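Local atomic coordinates of SusD superfamily protein (Bacteroides fragilis NCTC 9343, PDB entry 3NQP), a protein that probably binds sugars at the bacterial outer membrane as part of a SusD-like nutrient uptake system. Residues A[126-131]-A[164-169]; A[172-177]-A[204-209]; A[404-409]-A[435-440]. One frame throughout, in Å; residues are numbered along the deposited sequence. Where two conformers were deposited one is given.

Interaction 1 of 3, residues A[126-131]-A[164-169]; sequences FYYFDL and KEVMTQ
Lys164 O, just before Val166 and Met167, which meet Tyr128 and Phe129, is gripped twice: by Thr168 N at 2.8 Å and by Thr168 OG1 at 2.9 Å. The two donors approach Lys164 O from opposite faces of its carbonyl plane, OG1 lying 37° out of it. This pair of hydrogen bonds lies on the solvent side of helix 163-181, in the helical N-terminal part of the SusD-type fold. The opposite flank packs on helix 110-135, the two segments running in broadly opposite directions. No hydrogen bond crosses the contact, which is buried. Val166 reaches over with its CG1 branch, 4.1 Å from Tyr128 O and 4.4 Å from Tyr128 CD1, meeting the ring at a slant. The phenol turns away to other company: its OH bonds to Arg141 O, and Phe89 and Ile92 of helix 89-102 lie against the side chain. Phe129 and Met167, a selenomethionine, lie alongside each other, pointing the same way; Leu206 and Val210 of helix 200-216 pack on Phe129. Bends at chi2 (50°) and chi3 (72°) turn the end of the Met167 chain toward the Phe129 ring, bringing CE 4.0 Å from Phe129 CD1 and 4.1 Å from Phe129 CE1.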
ATOM      1  N   PHE A 126     -10.112   1.937  -8.640  1.00 11.65           N
ATOM      2  CA  PHE A 126      -8.938   2.042  -7.810  1.00 14.50           C
ATOM      3  C   PHE A 126      -8.856   3.413  -7.144  1.00 12.28           C
ATOM      4  O   PHE A 126      -8.657   3.511  -5.943  1.00 12.43           O
ATOM      5  CB  PHE A 126      -7.694   1.779  -8.646  1.00 13.45           C
ATOM      6  CG  PHE A 126      -6.423   1.987  -7.904  1.00 11.58           C
ATOM      7  CD1 PHE A 126      -5.881   0.965  -7.158  1.00 17.27           C
ATOM      8  CD2 PHE A 126      -5.769   3.194  -7.965  1.00 19.13           C
ATOM      9  CE1 PHE A 126      -4.712   1.146  -6.481  1.00 14.89           C
ATOM     10  CE2 PHE A 126      -4.585   3.392  -7.285  1.00 21.81           C
ATOM     11  CZ  PHE A 126      -4.058   2.356  -6.534  1.00 17.56           C
ATOM     12  N   TYR A 127      -8.969   4.462  -7.942  1.00 11.19           N
ATOM     13  CA  TYR A 127      -8.870   5.797  -7.422  1.00 13.66           C
ATOM     14  C   TYR A 127     -10.035   6.083  -6.477  1.00 13.23           C
ATOM     15  O   TYR A 127      -9.842   6.599  -5.397  1.00  9.46           O
ATOM     16  CB  TYR A 127      -8.868   6.823  -8.548  1.00 13.29           C
ATOM     17  CG  TYR A 127      -7.542   6.977  -9.282  1.00 14.02           C
ATOM     18  CD1 TYR A 127      -6.362   7.332  -8.613  1.00 13.01           C
ATOM     19  CD2 TYR A 127      -7.477   6.826 -10.653  1.00 18.36           C
ATOM     20  CE1 TYR A 127      -5.141   7.515  -9.311  1.00 18.27           C
ATOM     21  CE2 TYR A 127      -6.270   7.022 -11.354  1.00 18.22           C
ATOM     22  CZ  TYR A 127      -5.123   7.373 -10.699  1.00 18.38           C
ATOM     23  OH  TYR A 127      -3.962   7.564 -11.441  1.00 15.03           O
ATOM     24  N   TYR A 128     -11.246   5.726  -6.872  1.00 10.39           N
ATOM     25  CA  TYR A 128     -12.377   6.021  -5.997  1.00 12.17           C
ATOM     26  C   TYR A 128     -12.348   5.255  -4.672  1.00 11.41           C
ATOM     27  O   TYR A 128     -12.926   5.711  -3.692  1.00 16.72           O
ATOM     28  CB  TYR A 128     -13.718   5.839  -6.729  1.00 12.20           C
ATOM     29  CG  TYR A 128     -14.153   7.122  -7.439  1.00  9.23           C
ATOM     30  CD1 TYR A 128     -14.522   8.264  -6.719  1.00 17.30           C
ATOM     31  CD2 TYR A 128     -14.160   7.195  -8.792  1.00 11.11           C
ATOM     32  CE1 TYR A 128     -14.895   9.456  -7.363  1.00 16.10           C
ATOM     33  CE2 TYR A 128     -14.570   8.367  -9.460  1.00 13.05           C
ATOM     34  CZ  TYR A 128     -14.939   9.491  -8.744  1.00 21.96           C
ATOM     35  OH  TYR A 128     -15.344  10.638  -9.424  1.00 20.58           O
ATOM     36  N   PHE A 129     -11.686   4.100  -4.641  1.00 11.53           N
ATOM     37  CA  PHE A 129     -11.588   3.290  -3.420  1.00 13.06           C
ATOM     38  C   PHE A 129     -10.597   3.935  -2.433  1.00 11.88           C
ATOM     39  O   PHE A 129     -10.845   3.913  -1.218  1.00 12.70           O
ATOM     40  CB  PHE A 129     -11.210   1.840  -3.759  1.00 12.17           C
ATOM     41  CG  PHE A 129     -11.126   0.904  -2.563  1.00  9.60           C
ATOM     42  CD1 PHE A 129     -12.129   0.836  -1.622  1.00 13.19           C
ATOM     43  CD2 PHE A 129     -10.022   0.061  -2.415  1.00 13.51           C
ATOM     44  CE1 PHE A 129     -12.046  -0.044  -0.554  1.00 12.65           C
ATOM     45  CE2 PHE A 129      -9.918  -0.813  -1.362  1.00 12.23           C
ATOM     46  CZ  PHE A 129     -10.955  -0.875  -0.414  1.00 17.55           C
ATOM     47  N   ASP A 130      -9.500   4.510  -2.928  1.00 12.70           N
ATOM     48  CA  ASP A 130      -8.649   5.363  -2.070  1.00  9.61           C
ATOM     49  C   ASP A 130      -9.491   6.546  -1.530  1.00 12.36           C
ATOM     50  O   ASP A 130      -9.466   6.828  -0.309  1.00 10.13           O
ATOM     51  CB  ASP A 130      -7.416   5.860  -2.796  1.00 12.06           C
ATOM     52  CG  ASP A 130      -6.206   4.877  -2.702  1.00 15.23           C
ATOM     53  OD1 ASP A 130      -6.357   3.753  -2.180  1.00 16.59           O
ATOM     54  OD2 ASP A 130      -5.128   5.252  -3.184  1.00 15.88           O
ATOM     55  N   LEU A 131     -10.224   7.234  -2.408  1.00  9.11           N
ATOM     56  CA  LEU A 131     -11.015   8.387  -1.964  1.00  9.34           C
ATOM     57  C   LEU A 131     -12.050   7.956  -0.918  1.00 10.12           C
ATOM     58  O   LEU A 131     -12.251   8.641   0.087  1.00 12.85           O
ATOM     59  CB  LEU A 131     -11.677   9.109  -3.148  1.00 10.34           C
ATOM     60  CG  LEU A 131     -10.696   9.880  -4.065  1.00  9.72           C
ATOM     61  CD1 LEU A 131     -11.435  10.386  -5.246  1.00 11.52           C
ATOM     62  CD2 LEU A 131      -9.976  11.042  -3.387  1.00  7.26           C
ATOM     63  N   LYS A 164     -22.085   5.292   0.595  0.50 15.76           N
ATOM     64  CA  LYS A 164     -22.816   4.262  -0.153  0.50 15.69           C
ATOM     65  C   LYS A 164     -22.878   4.548  -1.649  0.50 15.31           C
ATOM     66  O   LYS A 164     -22.679   3.631  -2.458  0.50 16.63           O
ATOM     67  CB  LYS A 164     -24.235   4.052   0.384  0.50 15.55           C
ATOM     68  CG  LYS A 164     -25.085   3.141  -0.511  0.50 17.98           C
ATOM     69  CD  LYS A 164     -24.628   1.686  -0.485  0.50 21.28           C
ATOM     70  CE  LYS A 164     -25.761   0.762  -0.990  0.50 25.80           C
ATOM     71  NZ  LYS A 164     -25.391  -0.670  -1.122  0.50 14.77           N
ATOM     72  N   GLU A 165     -23.171   5.798  -2.026  1.00 15.91           N
ATOM     73  CA  GLU A 165     -23.234   6.154  -3.450  1.00 13.44           C
ATOM     74  C   GLU A 165     -21.868   5.947  -4.120  1.00 12.55           C
ATOM     75  O   GLU A 165     -21.818   5.446  -5.242  1.00 13.78           O
ATOM     76  CB  GLU A 165     -23.683   7.589  -3.658  1.00 16.79           C
ATOM     77  CG  GLU A 165     -25.161   7.813  -3.288  1.00 14.74           C
ATOM     78  CD  GLU A 165     -25.553   9.277  -3.289  1.00 25.11           C
ATOM     79  OE1 GLU A 165     -24.826  10.131  -2.802  1.00 16.34           O
ATOM     80  OE2 GLU A 165     -26.639   9.571  -3.768  1.00 25.16           O
ATOM     81  N   VAL A 166     -20.786   6.354  -3.435  1.00 13.57           N
ATOM     82  CA  VAL A 166     -19.400   6.190  -3.966  1.00 15.55           C
ATOM     83  C   VAL A 166     -19.078   4.695  -4.149  1.00 13.81           C
ATOM     84  O   VAL A 166     -18.520   4.276  -5.188  1.00 13.74           O
ATOM     85  CB  VAL A 166     -18.360   6.880  -3.072  1.00 12.80           C
ATOM     86  CG1 VAL A 166     -16.942   6.580  -3.513  1.00 10.28           C
ATOM     87  CG2 VAL A 166     -18.614   8.427  -3.052  1.00  9.75           C
HETATM   88  N   MSE A 167     -19.434   3.883  -3.148  1.00 14.58           N
HETATM   89  CA  MSE A 167     -19.144   2.437  -3.209  1.00 14.27           C
HETATM   90  C   MSE A 167     -20.006   1.744  -4.260  1.00 15.07           C
HETATM   91  O   MSE A 167     -19.580   0.788  -4.899  1.00 13.73           O
HETATM   92  CB  MSE A 167     -19.401   1.763  -1.865  1.00 11.90           C
HETATM   93  CG  MSE A 167     -18.938   0.300  -1.819  1.00 14.21           C
HETATM   94 SE   MSE A 167     -17.132  -0.078  -2.423  0.75  6.54          SE
HETATM   95  CE  MSE A 167     -16.105   0.649  -0.975  1.00  9.13           C
ATOM     96  N   THR A 168     -21.228   2.202  -4.430  1.00 13.09           N
ATOM     97  CA  THR A 168     -22.054   1.659  -5.522  1.00 13.31           C
ATOM     98  C   THR A 168     -21.319   1.828  -6.859  1.00 11.81           C
ATOM     99  O   THR A 168     -21.278   0.893  -7.666  1.00 11.52           O
ATOM    100  CB  THR A 168     -23.452   2.284  -5.510  1.00 16.62           C
ATOM    101  OG1 THR A 168     -24.079   1.853  -4.301  1.00 17.93           O
ATOM    102  CG2 THR A 168     -24.288   1.859  -6.711  1.00 15.97           C
ATOM    103  N   GLN A 169     -20.683   2.981  -7.056  1.00 11.98           N
ATOM    104  CA  GLN A 169     -19.997   3.278  -8.276  1.00 13.64           C
ATOM    105  C   GLN A 169     -18.739   2.457  -8.408  1.00 11.86           C
ATOM    106  O   GLN A 169     -18.423   1.960  -9.501  1.00 13.18           O
ATOM    107  CB  GLN A 169     -19.589   4.744  -8.333  1.00 14.66           C
ATOM    108  CG  GLN A 169     -18.901   5.123  -9.666  1.00 11.49           C
ATOM    109  CD  GLN A 169     -19.796   4.921 -10.871  1.00 21.69           C
ATOM    110  OE1 GLN A 169     -20.994   5.177 -10.813  1.00 21.59           O
ATOM    111  NE2 GLN A 169     -19.209   4.467 -11.982  1.00 19.33           N
TER

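Interaction 2 of 3, residues A[172-177]-A[204-209]; sequences SDLNKS and ECLMGE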
ATOM      1  N   SER A 172     -19.843  -1.000  -9.357  1.00 15.05           N
ATOM      2  CA  SER A 172     -20.279  -1.015 -10.755  1.00 15.85           C
ATOM      3  C   SER A 172     -19.079  -1.025 -11.691  1.00 15.50           C
ATOM      4  O   SER A 172     -19.008  -1.822 -12.639  1.00 15.95           O
ATOM      5  CB  SER A 172     -21.151   0.194 -11.026  1.00 16.50           C
ATOM      6  OG  SER A 172     -21.493   0.228 -12.380  1.00 17.30           O
ATOM      7  N   ASP A 173     -18.088  -0.183 -11.381  1.00 13.54           N
ATOM      8  CA  ASP A 173     -16.851  -0.119 -12.181  1.00 12.57           C
ATOM      9  C   ASP A 173     -16.027  -1.376 -12.143  1.00 14.99           C
ATOM     10  O   ASP A 173     -15.445  -1.757 -13.151  1.00 13.46           O
ATOM     11  CB  ASP A 173     -15.988   1.112 -11.821  1.00 14.28           C
ATOM     12  CG  ASP A 173     -16.577   2.418 -12.362  1.00 15.98           C
ATOM     13  OD1 ASP A 173     -17.445   2.340 -13.270  1.00 17.53           O
ATOM     14  OD2 ASP A 173     -16.175   3.506 -11.886  1.00 17.67           O
ATOM     15  N   LEU A 174     -15.979  -2.039 -10.993  1.00 13.66           N
ATOM     16  CA  LEU A 174     -15.217  -3.278 -10.928  1.00 14.03           C
ATOM     17  C   LEU A 174     -15.898  -4.349 -11.800  1.00 14.73           C
ATOM     18  O   LEU A 174     -15.232  -5.093 -12.524  1.00 13.43           O
ATOM     19  CB  LEU A 174     -15.110  -3.767  -9.501  1.00 10.95           C
ATOM     20  CG  LEU A 174     -14.183  -2.922  -8.602  1.00 13.32           C
ATOM     21  CD1 LEU A 174     -14.384  -3.254  -7.094  1.00 14.18           C
ATOM     22  CD2 LEU A 174     -12.719  -3.090  -9.006  1.00 12.25           C
ATOM     23  N   ASN A 175     -17.214  -4.439 -11.713  1.00 14.55           N
ATOM     24  CA  ASN A 175     -17.954  -5.402 -12.548  1.00 18.41           C
ATOM     25  C   ASN A 175     -17.801  -5.116 -14.036  1.00 15.11           C
ATOM     26  O   ASN A 175     -17.672  -6.032 -14.803  1.00 12.95           O
ATOM     27  CB  ASN A 175     -19.451  -5.450 -12.193  1.00 17.69           C
ATOM     28  CG  ASN A 175     -19.730  -6.173 -10.868  1.00 28.68           C
ATOM     29  OD1 ASN A 175     -18.915  -6.957 -10.357  1.00 25.18           O
ATOM     30  ND2 ASN A 175     -20.913  -5.923 -10.325  1.00 37.77           N
ATOM     31  N   LYS A 176     -17.845  -3.851 -14.432  1.00 13.38           N
ATOM     32  CA  LYS A 176     -17.662  -3.493 -15.836  1.00 16.31           C
ATOM     33  C   LYS A 176     -16.230  -3.858 -16.278  1.00 15.77           C
ATOM     34  O   LYS A 176     -16.044  -4.370 -17.362  1.00 17.26           O
ATOM     35  CB  LYS A 176     -17.935  -2.024 -16.047  1.00 14.64           C
ATOM     36  CG  LYS A 176     -18.427  -1.663 -17.434  1.00 34.37           C
ATOM     37  CD  LYS A 176     -19.823  -2.136 -17.752  1.00 39.11           C
ATOM     38  CE  LYS A 176     -20.362  -1.436 -19.030  1.00 51.02           C
ATOM     39  NZ  LYS A 176     -21.016  -2.370 -19.980  1.00 47.80           N
ATOM     40  N   SER A 177     -15.239  -3.595 -15.418  1.00 13.36           N
ATOM     41  CA  SER A 177     -13.838  -4.001 -15.671  1.00 12.73           C
ATOM     42  C   SER A 177     -13.791  -5.490 -15.984  1.00 11.96           C
ATOM     43  O   SER A 177     -13.224  -5.860 -16.997  1.00 15.86           O
ATOM     44  CB  SER A 177     -12.875  -3.618 -14.535  1.00  8.51           C
ATOM     45  OG  SER A 177     -11.491  -4.040 -14.792  1.00 10.89           O
ATOM     46  N   GLU A 204      -9.268  -8.333 -10.101  1.00 11.63           N
ATOM     47  CA  GLU A 204      -9.697  -9.358  -9.133  1.00 11.39           C
ATOM     48  C   GLU A 204      -9.089  -9.099  -7.725  1.00 10.33           C
ATOM     49  O   GLU A 204      -9.767  -9.290  -6.727  1.00 11.29           O
ATOM     50  CB  GLU A 204      -9.366 -10.761  -9.617  1.00 12.57           C
ATOM     51  CG  GLU A 204     -10.203 -11.191 -10.802  1.00 13.28           C
ATOM     52  CD  GLU A 204     -10.502 -12.655 -10.820  1.00 14.85           C
ATOM     53  OE1 GLU A 204     -11.535 -13.030 -10.230  1.00 14.66           O
ATOM     54  OE2 GLU A 204      -9.699 -13.417 -11.374  1.00 18.53           O
ATOM     55  N   CYS A 205      -7.821  -8.674  -7.662  1.00  9.71           N
ATOM     56  CA  CYS A 205      -7.209  -8.280  -6.402  1.00 11.40           C
ATOM     57  C   CYS A 205      -7.964  -7.119  -5.737  1.00 11.10           C
ATOM     58  O   CYS A 205      -8.295  -7.157  -4.561  1.00  8.74           O
ATOM     59  CB  CYS A 205      -5.761  -7.838  -6.594  1.00 13.25           C
ATOM     60  SG  CYS A 205      -4.646  -9.251  -6.857  1.00 11.38           S
ATOM     61  N   LEU A 206      -8.183  -6.078  -6.506  1.00 12.08           N
ATOM     62  CA  LEU A 206      -8.972  -4.956  -6.065  1.00 11.68           C
ATOM     63  C   LEU A 206     -10.344  -5.409  -5.602  1.00 10.85           C
ATOM     64  O   LEU A 206     -10.840  -4.907  -4.584  1.00 13.40           O
ATOM     65  CB  LEU A 206      -9.075  -3.879  -7.156  1.00 12.29           C
ATOM     66  CG  LEU A 206      -9.735  -2.559  -6.787  1.00 11.99           C
ATOM     67  CD1 LEU A 206      -9.133  -1.942  -5.523  1.00  7.37           C
ATOM     68  CD2 LEU A 206      -9.577  -1.597  -7.980  1.00 11.07           C
HETATM   69  N   MSE A 207     -10.979  -6.343  -6.293  1.00 13.09           N
HETATM   70  CA  MSE A 207     -12.305  -6.792  -5.824  1.00 10.57           C
HETATM   71  C   MSE A 207     -12.164  -7.501  -4.490  1.00 10.75           C
HETATM   72  O   MSE A 207     -12.979  -7.335  -3.603  1.00 11.26           O
HETATM   73  CB  MSE A 207     -13.046  -7.682  -6.840  1.00 11.63           C
HETATM   74  CG  MSE A 207     -13.373  -6.988  -8.124  1.00 14.58           C
HETATM   75 SE   MSE A 207     -14.279  -8.118  -9.388  0.75 10.86          SE
HETATM   76  CE  MSE A 207     -15.998  -7.985  -8.575  1.00 15.09           C
ATOM     77  N   GLY A 208     -11.097  -8.288  -4.331  1.00 12.27           N
ATOM     78  CA  GLY A 208     -10.832  -8.914  -3.052  1.00 10.68           C
ATOM     79  C   GLY A 208     -10.668  -7.882  -1.951  1.00 11.37           C
ATOM     80  O   GLY A 208     -11.178  -8.068  -0.850  1.00 12.32           O
ATOM     81  N   GLU A 209      -9.968  -6.788  -2.249  1.00 10.46           N
ATOM     82  CA  GLU A 209      -9.687  -5.756  -1.248  1.00 12.97           C
ATOM     83  C   GLU A 209     -10.967  -4.981  -0.900  1.00 12.62           C
ATOM     84  O   GLU A 209     -11.274  -4.757   0.276  1.00 12.37           O
ATOM     85  CB  GLU A 209      -8.606  -4.789  -1.749  1.00 14.22           C
ATOM     86  CG  GLU A 209      -7.906  -3.980  -0.674  1.00 16.10           C
ATOM     87  CD  GLU A 209      -6.795  -3.128  -1.269  1.00 19.95           C
ATOM     88  OE1 GLU A 209      -6.811  -2.801  -2.467  1.00 12.68           O
ATOM     89  OE2 GLU A 209      -5.876  -2.804  -0.546  1.00 16.33           O
TER
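Leu174 lies between Leu206 and Met207, crossing the first at about a right angle and sliding past the second in the opposite direction. Its CB points toward helix 200-216, and its two branches divide the work. The CD2 methyl rests against the Leu206 side chain, 3.6 Å from Leu206 CD2 and 3.8 Å from Leu206 CG. The other flank of the side chain belongs to Met207, a selenomethionine: Met207 CG sits 3.9 Å from Leu174 CB and 4.0 Å from Leu174 CD1, so Leu174 lies along the start of the methionine chain. Met207 runs straight through chi2 (179°) and turns only at chi3, which carries its methyl toward Asn175. There the amide crosses the methionine chain at about a right angle, with Asn175 OD1 3.6 Å from Met207 CE; this is plain van der Waals contact at the more exposed border of an otherwise apolar junction. The short helical segments run nearly antiparallel, 152° apart, with axes 10.4 Å from each other, a spacing filled by these leucine and methionine side chains. The pair is consistent with the antiparallel helix packing of the TPR-related SusD family. Helix 110-135 closes one side, with Ala125 against Leu174; helix 228-241 brings His235 to Met207, and Tyr380 of strand 377-381 packs on Leu206.

Interaction 3 of 3, residues A[404-409]-A[435-440]; sequences KYINLV and ELAILH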
ATOM      1  N   LYS A 404      -2.606 -21.906   7.900  1.00 12.39           N
ATOM      2  CA  LYS A 404      -2.001 -22.306   6.635  1.00 13.25           C
ATOM      3  C   LYS A 404      -1.403 -21.114   5.924  1.00 12.05           C
ATOM      4  O   LYS A 404      -0.279 -21.160   5.452  1.00 10.46           O
ATOM      5  CB  LYS A 404      -3.023 -23.004   5.727  1.00 11.93           C
ATOM      6  CG  LYS A 404      -2.550 -23.415   4.314  1.00 13.27           C
ATOM      7  CD  LYS A 404      -3.690 -24.035   3.496  1.00 20.10           C
ATOM      8  CE  LYS A 404      -4.717 -22.967   3.034  1.00 20.21           C
ATOM      9  NZ  LYS A 404      -5.925 -23.566   2.396  1.00 19.64           N
ATOM     10  N   TYR A 405      -2.189 -20.072   5.761  1.00  9.78           N
ATOM     11  CA  TYR A 405      -1.724 -18.923   4.974  1.00 10.10           C
ATOM     12  C   TYR A 405      -0.612 -18.135   5.696  1.00 12.15           C
ATOM     13  O   TYR A 405       0.336 -17.684   5.066  1.00 13.55           O
ATOM     14  CB  TYR A 405      -2.900 -18.019   4.677  1.00  8.47           C
ATOM     15  CG  TYR A 405      -3.783 -18.561   3.583  1.00 10.92           C
ATOM     16  CD1 TYR A 405      -3.276 -18.784   2.315  1.00 15.80           C
ATOM     17  CD2 TYR A 405      -5.125 -18.817   3.793  1.00 16.50           C
ATOM     18  CE1 TYR A 405      -4.103 -19.246   1.269  1.00 13.83           C
ATOM     19  CE2 TYR A 405      -5.947 -19.284   2.749  1.00 14.14           C
ATOM     20  CZ  TYR A 405      -5.421 -19.493   1.495  1.00 10.70           C
ATOM     21  OH  TYR A 405      -6.231 -19.966   0.467  1.00 14.61           O
ATOM     22  N   ILE A 406      -0.735 -17.956   7.012  1.00 12.38           N
ATOM     23  CA  ILE A 406       0.350 -17.340   7.793  1.00 10.68           C
ATOM     24  C   ILE A 406       1.646 -18.125   7.655  1.00 12.19           C
ATOM     25  O   ILE A 406       2.706 -17.548   7.459  1.00 12.39           O
ATOM     26  CB  ILE A 406       0.007 -17.205   9.289  1.00  9.89           C
ATOM     27  CG1 ILE A 406      -1.095 -16.160   9.494  1.00 14.10           C
ATOM     28  CG2 ILE A 406       1.268 -16.816  10.117  1.00  9.48           C
ATOM     29  CD1 ILE A 406      -1.706 -16.189  10.950  1.00 13.00           C
ATOM     30  N   ASN A 407       1.566 -19.436   7.762  1.00 12.69           N
ATOM     31  CA  ASN A 407       2.765 -20.260   7.676  1.00 13.81           C
ATOM     32  C   ASN A 407       3.378 -20.344   6.278  1.00 13.61           C
ATOM     33  O   ASN A 407       4.594 -20.513   6.153  1.00 13.92           O
ATOM     34  CB  ASN A 407       2.515 -21.646   8.261  1.00 13.61           C
ATOM     35  CG  ASN A 407       2.386 -21.620   9.785  1.00 16.14           C
ATOM     36  OD1 ASN A 407       3.140 -20.910  10.471  1.00 12.90           O
ATOM     37  ND2 ASN A 407       1.432 -22.404  10.325  1.00 14.50           N
ATOM     38  N   LEU A 408       2.569 -20.243   5.230  1.00 12.60           N
ATOM     39  CA  LEU A 408       3.112 -20.116   3.893  1.00 12.47           C
ATOM     40  C   LEU A 408       4.045 -18.888   3.825  1.00 14.05           C
ATOM     41  O   LEU A 408       5.167 -18.988   3.359  1.00 15.77           O
ATOM     42  CB  LEU A 408       2.000 -19.931   2.851  1.00 14.15           C
ATOM     43  CG  LEU A 408       1.384 -21.212   2.311  1.00 16.94           C
ATOM     44  CD1 LEU A 408       0.094 -20.885   1.492  1.00 16.84           C
ATOM     45  CD2 LEU A 408       2.408 -22.039   1.500  1.00 19.68           C
ATOM     46  N   VAL A 409       3.570 -17.741   4.316  1.00 11.23           N
ATOM     47  CA  VAL A 409       4.387 -16.513   4.306  1.00 11.58           C
ATOM     48  C   VAL A 409       5.590 -16.618   5.229  1.00 12.07           C
ATOM     49  O   VAL A 409       6.709 -16.274   4.808  1.00 12.92           O
ATOM     50  CB  VAL A 409       3.528 -15.291   4.638  1.00 11.59           C
ATOM     51  CG1 VAL A 409       4.386 -14.031   4.667  1.00 10.57           C
ATOM     52  CG2 VAL A 409       2.331 -15.225   3.631  1.00 11.13           C
ATOM     53  N   GLU A 435      -6.483 -12.717  14.340  1.00  9.61           N
ATOM     54  CA  GLU A 435      -6.485 -11.374  13.700  1.00  8.55           C
ATOM     55  C   GLU A 435      -5.153 -10.663  13.933  1.00  8.15           C
ATOM     56  O   GLU A 435      -4.562 -10.097  13.010  1.00 10.39           O
ATOM     57  CB  GLU A 435      -7.638 -10.520  14.237  1.00  7.53           C
ATOM     58  CG  GLU A 435      -7.983  -9.370  13.365  1.00 12.56           C
ATOM     59  CD  GLU A 435      -8.985  -9.725  12.271  1.00 11.00           C
ATOM     60  OE1 GLU A 435      -9.065 -10.905  11.853  1.00  9.59           O
ATOM     61  OE2 GLU A 435      -9.706  -8.818  11.824  1.00 11.77           O
ATOM     62  N   LEU A 436      -4.649 -10.693  15.167  1.00 10.98           N
ATOM     63  CA  LEU A 436      -3.369 -10.052  15.473  1.00  9.12           C
ATOM     64  C   LEU A 436      -2.183 -10.723  14.790  1.00 13.03           C
ATOM     65  O   LEU A 436      -1.240 -10.048  14.383  1.00 12.32           O
ATOM     66  CB  LEU A 436      -3.154  -9.914  16.971  1.00  9.25           C
ATOM     67  CG  LEU A 436      -4.182  -9.059  17.744  1.00  9.72           C
ATOM     68  CD1 LEU A 436      -4.006  -9.199  19.263  1.00  8.40           C
ATOM     69  CD2 LEU A 436      -4.176  -7.530  17.298  1.00  9.28           C
ATOM     70  N   ALA A 437      -2.222 -12.037  14.690  1.00 13.13           N
ATOM     71  CA  ALA A 437      -1.199 -12.793  13.974  1.00 11.12           C
ATOM     72  C   ALA A 437      -1.156 -12.386  12.488  1.00 11.80           C
ATOM     73  O   ALA A 437      -0.069 -12.301  11.901  1.00 13.67           O
ATOM     74  CB  ALA A 437      -1.419 -14.324  14.146  1.00 10.94           C
ATOM     75  N   ILE A 438      -2.314 -12.108  11.898  1.00 11.92           N
ATOM     76  CA  ILE A 438      -2.413 -11.749  10.474  1.00 11.89           C
ATOM     77  C   ILE A 438      -1.882 -10.321  10.341  1.00 12.73           C
ATOM     78  O   ILE A 438      -1.033 -10.049   9.492  1.00  9.82           O
ATOM     79  CB  ILE A 438      -3.852 -11.868   9.916  1.00 12.36           C
ATOM     80  CG1 ILE A 438      -4.315 -13.339   9.832  1.00  9.50           C
ATOM     81  CG2 ILE A 438      -3.970 -11.197   8.501  1.00  7.21           C
ATOM     82  CD1 ILE A 438      -5.913 -13.452   9.695  1.00  6.39           C
ATOM     83  N   LEU A 439      -2.322  -9.429  11.228  1.00 10.24           N
ATOM     84  CA  LEU A 439      -1.803  -8.047  11.227  1.00 11.59           C
ATOM     85  C   LEU A 439      -0.300  -8.032  11.363  1.00  9.36           C
ATOM     86  O   LEU A 439       0.389  -7.343  10.629  1.00 10.55           O
ATOM     87  CB  LEU A 439      -2.441  -7.188  12.340  1.00 10.35           C
ATOM     88  CG  LEU A 439      -1.814  -5.793  12.658  1.00 12.36           C
ATOM     89  CD1 LEU A 439      -2.115  -4.835  11.577  1.00  9.63           C
ATOM     90  CD2 LEU A 439      -2.338  -5.267  14.030  1.00 10.33           C
ATOM     91  N   HIS A 440       0.218  -8.800  12.313  1.00  9.84           N
ATOM     92  CA  HIS A 440       1.648  -8.724  12.613  1.00 11.42           C
ATOM     93  C   HIS A 440       2.478  -9.368  11.499  1.00 10.52           C
ATOM     94  O   HIS A 440       3.589  -8.974  11.293  1.00 10.69           O
ATOM     95  CB  HIS A 440       1.966  -9.324  13.980  1.00 12.11           C
ATOM     96  CG  HIS A 440       1.453  -8.506  15.136  1.00 15.13           C
ATOM     97  ND1 HIS A 440       1.167  -9.057  16.374  1.00 13.45           N
ATOM     98  CD2 HIS A 440       1.133  -7.191  15.225  1.00 17.81           C
ATOM     99  CE1 HIS A 440       0.716  -8.101  17.173  1.00 14.53           C
ATOM    100  NE2 HIS A 440       0.695  -6.961  16.508  1.00 11.59           N
TER
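The segments 404-409 and 435-440 run in broadly the same N-to-C direction and come closest at Ile406 and Ile438, whose CA atoms are 6.8 Å apart. One methyl makes the junction. Ile406 points its CB toward the other helix, and with chi2 at 168° its longer branch is fully stretched, so that CD1 is carried across the gap. There it rests 3.7 Å from Ala437 CB and 4.0 Å from Ile438 CG1, touching two successive residues of helix 431-445. Alanine's short side chain lets the isoleucine tip come close to that helix. Ile438 presents the flank of its longer branch instead of the end, and the two isoleucines cross at about a right angle. Both helices lie within the SusD family region, which belongs to the TPR clan; between the two segments the contacts are apolar and no hydrogen bond passes. Tyr425, in the connection between them, touches both Ile406 and Ala437, while its backbone N bonds to Asn407 OD1, tying that connection to the first helix. Helix 382-396 lies against both partners, Leu389 and Ala390 meeting Tyr405 and Ala390 also meeting Ile438. One turn before Ile438, the buried carboxylate of Glu435 pairs with Lys216 NZ and accepts bonds from Asn394 ND2 and Thr460 N.

Overall arrangement
From the N terminus, interaction 1 comes first, folding helix 163-181 back on helix 110-135 across a connection that is partly unmodelled. Interaction 2 then opens a few residues further along helix 163-181 and closes on helix 200-216. The two contacts are in series, neither nested nor crossed, yet they adjoin: their centres are 11 Å apart, the Phe126 backbone N touches Leu206 and the Phe129 ring touches Glu209, joining three helices in one cluster. Interaction 3 closes a later loop of 25 residues, which includes the short helix 420-423, bringing helices 399-414 and 431-445 together in the C-terminal half. It touches neither, its nearest atoms about 12 Å from interaction 2 and about 15 Å from interaction 1.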